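Long-range contact in mandelate racemase/muconate lactonizing enzyme-like protein (Roseovarius sp. TM1035, PDB 3RCY), which is probably a magnesium-dependent isomerase or related enzyme of the enolase superfamily, akin to mandelate racemase and muconate lactonizing enzyme: residues S230-Y234 against I332-E336. Residues are numbered along the deposited sequence; the frame is centred on the assembly and turned at random.
Sequences SPLWY and ILMCE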
loop_
_atom_site.group_PDB
_atom_site.type_symbol
_atom_site.label_atom_id
_atom_site.label_comp_id
_atom_site.label_asym_id
_atom_site.label_seq_id
_atom_site.Cartn_x
_atom_site.Cartn_y
_atom_site.Cartn_z
ATOM N N SER A 230 15.731 -23.773 14.379
ATOM C CA SER A 230 14.737 -23.023 15.134
ATOM C C SER A 230 15.347 -21.988 16.107
ATOM O O SER A 230 15.001 -21.963 17.294
ATOM C CB SER A 230 13.778 -23.989 15.861
ATOM O OG SER A 230 12.723 -23.258 16.471
ATOM N N PRO A 231 16.258 -21.129 15.612
ATOM C CA PRO A 231 16.758 -20.078 16.510
ATOM C C PRO A 231 15.623 -19.157 16.974
ATOM O O PRO A 231 14.710 -18.858 16.200
ATOM C CB PRO A 231 17.748 -19.308 15.636
ATOM C CG PRO A 231 17.346 -19.606 14.230
ATOM C CD PRO A 231 16.787 -20.988 14.240
ATOM N N LEU A 232 15.671 -18.737 18.231
ATOM C CA LEU A 232 14.619 -17.892 18.799
ATOM C C LEU A 232 14.616 -16.493 18.173
ATOM O O LEU A 232 13.556 -15.909 17.965
ATOM C CB LEU A 232 14.730 -17.828 20.329
ATOM C CG LEU A 232 13.639 -17.067 21.103
ATOM C CD1 LEU A 232 13.494 -17.615 22.492
ATOM C CD2 LEU A 232 13.942 -15.558 21.176
ATOM N N TRP A 233 15.801 -15.951 17.898
ATOM C CA TRP A 233 15.895 -14.685 17.176
ATOM C C TRP A 233 17.138 -14.585 16.299
ATOM O O TRP A 233 18.090 -15.343 16.463
ATOM C CB TRP A 233 15.749 -13.448 18.097
ATOM C CG TRP A 233 16.952 -13.046 18.951
ATOM C CD1 TRP A 233 18.252 -12.864 18.541
ATOM C CD2 TRP A 233 16.927 -12.710 20.348
ATOM N NE1 TRP A 233 19.037 -12.465 19.608
ATOM C CE2 TRP A 233 18.246 -12.361 20.724
ATOM C CE3 TRP A 233 15.917 -12.679 21.321
ATOM C CZ2 TRP A 233 18.580 -11.993 22.034
ATOM C CZ3 TRP A 233 16.253 -12.311 22.628
ATOM C CH2 TRP A 233 17.574 -11.972 22.966
ATOM N N TYR A 234 17.074 -13.629 15.379
ATOM C CA TYR A 234 18.123 -13.284 14.445
ATOM C C TYR A 234 18.376 -11.813 14.741
ATOM O O TYR A 234 17.543 -10.952 14.428
ATOM C CB TYR A 234 17.592 -13.487 13.017
ATOM C CG TYR A 234 18.562 -13.352 11.861
ATOM C CD1 TYR A 234 19.956 -13.324 12.053
ATOM C CD2 TYR A 234 18.078 -13.297 10.550
ATOM C CE1 TYR A 234 20.820 -13.223 10.976
ATOM C CE2 TYR A 234 18.930 -13.189 9.468
ATOM C CZ TYR A 234 20.300 -13.161 9.682
ATOM O OH TYR A 234 21.138 -13.072 8.598
ATOM N N ILE A 332 8.123 -8.521 28.702
ATOM C CA ILE A 332 9.549 -8.866 28.805
ATOM C C ILE A 332 9.784 -10.229 28.171
ATOM O O ILE A 332 9.031 -11.173 28.429
ATOM C CB ILE A 332 10.055 -8.884 30.290
ATOM C CG1 ILE A 332 11.568 -9.158 30.367
ATOM C CG2 ILE A 332 9.320 -9.945 31.119
ATOM C CD1 ILE A 332 12.441 -8.116 29.673
ATOM N N LEU A 333 10.827 -10.339 27.349
ATOM C CA LEU A 333 11.268 -11.645 26.851
ATOM C C LEU A 333 12.380 -12.196 27.751
ATOM O O LEU A 333 12.197 -13.213 28.413
ATOM C CB LEU A 333 11.739 -11.557 25.389
ATOM C CG LEU A 333 12.360 -12.803 24.730
ATOM C CD1 LEU A 333 11.480 -14.078 24.853
ATOM C CD2 LEU A 333 12.644 -12.491 23.281
ATOM N N MET A 334 13.527 -11.520 27.772
ATOM C CA MET A 334 14.659 -11.932 28.604
ATOM C C MET A 334 15.672 -10.791 28.760
ATOM O O MET A 334 15.634 -9.823 27.994
ATOM C CB MET A 334 15.331 -13.190 28.023
ATOM C CG MET A 334 15.823 -13.048 26.575
ATOM S SD MET A 334 16.515 -14.579 25.903
ATOM C CE MET A 334 15.041 -15.535 25.532
ATOM N N CYS A 335 16.555 -10.902 29.755
ATOM C CA CYS A 335 17.598 -9.897 29.998
ATOM C C CYS A 335 18.982 -10.457 29.736
ATOM O O CYS A 335 19.401 -11.422 30.379
ATOM C CB CYS A 335 17.540 -9.374 31.438
ATOM S SG CYS A 335 16.317 -8.095 31.689
ATOM N N GLU A 336 19.694 -9.840 28.798
ATOM C CA GLU A 336 21.108 -10.142 28.558
ATOM C C GLU A 336 21.895 -9.917 29.848
ATOM O O GLU A 336 21.665 -8.939 30.545
ATOM C CB GLU A 336 21.642 -9.233 27.442
ATOM C CG GLU A 336 22.987 -9.641 26.852
ATOM C CD GLU A 336 23.265 -8.978 25.497
ATOM O OE1 GLU A 336 22.598 -7.973 25.159
ATOM O OE2 GLU A 336 24.155 -9.469 24.762
#
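Leu232 and Trp233 meet Leu333 and Met334 in the interior of the barrel, toward the N-terminal ends of strands 233-235 and 335-336, which do not pair: the nearest CA atoms, those of Leu232 and Leu333, stand 10.7 Å apart, and side chains alone fill the span.

The aliphatic contacts come first. The side chains of Leu232 and Leu333 run alongside one another, heading opposite ways, with CD2 of Leu232 3.9 Å from CD2 of Leu333. The other branch of Leu232, CD1, meets the methyl CE of Met334 tip to tip at 4.0 Å. Branched leucine suits this place because its two methyls can serve two neighbours.

The aromatic contacts centre on the six-membered ring of Trp233. CD2 of Leu333 lies near the ring plane at its edge, 3.7 Å from CZ3. Met334 makes a Met-aromatic contact, its SD 4.8 Å from the centroid of that ring and 53° off the normal, an oblique approach. A bend at the last torsion of Met334 (chi3 77°) turns CE from the indole toward Leu232, letting one flexible, polarisable chain serve both neighbours. An alanine in place of Trp233 would probably leave Leu333 CD2 and Met334 SD without their aromatic partner and open a gap between the two segments.

Tyr129, on strand 126-131, the neighbour of 335-336, packs edge-to-face with Trp233, and Leu207 touches Leu232, Trp233 and Met334 from strand 205-208. Met180 of the second subunit packs on both leucines.

No hydrogen bond joins the two segments; this is dispersion packing of four buried side chains. The indole N-H of Trp233 makes a weak hydrogen bond to OE1 of Glu235, a magnesium ligand, and the Trp233 side chain lies about 7 Å from the ion, which places this apolar packing close to the metal site.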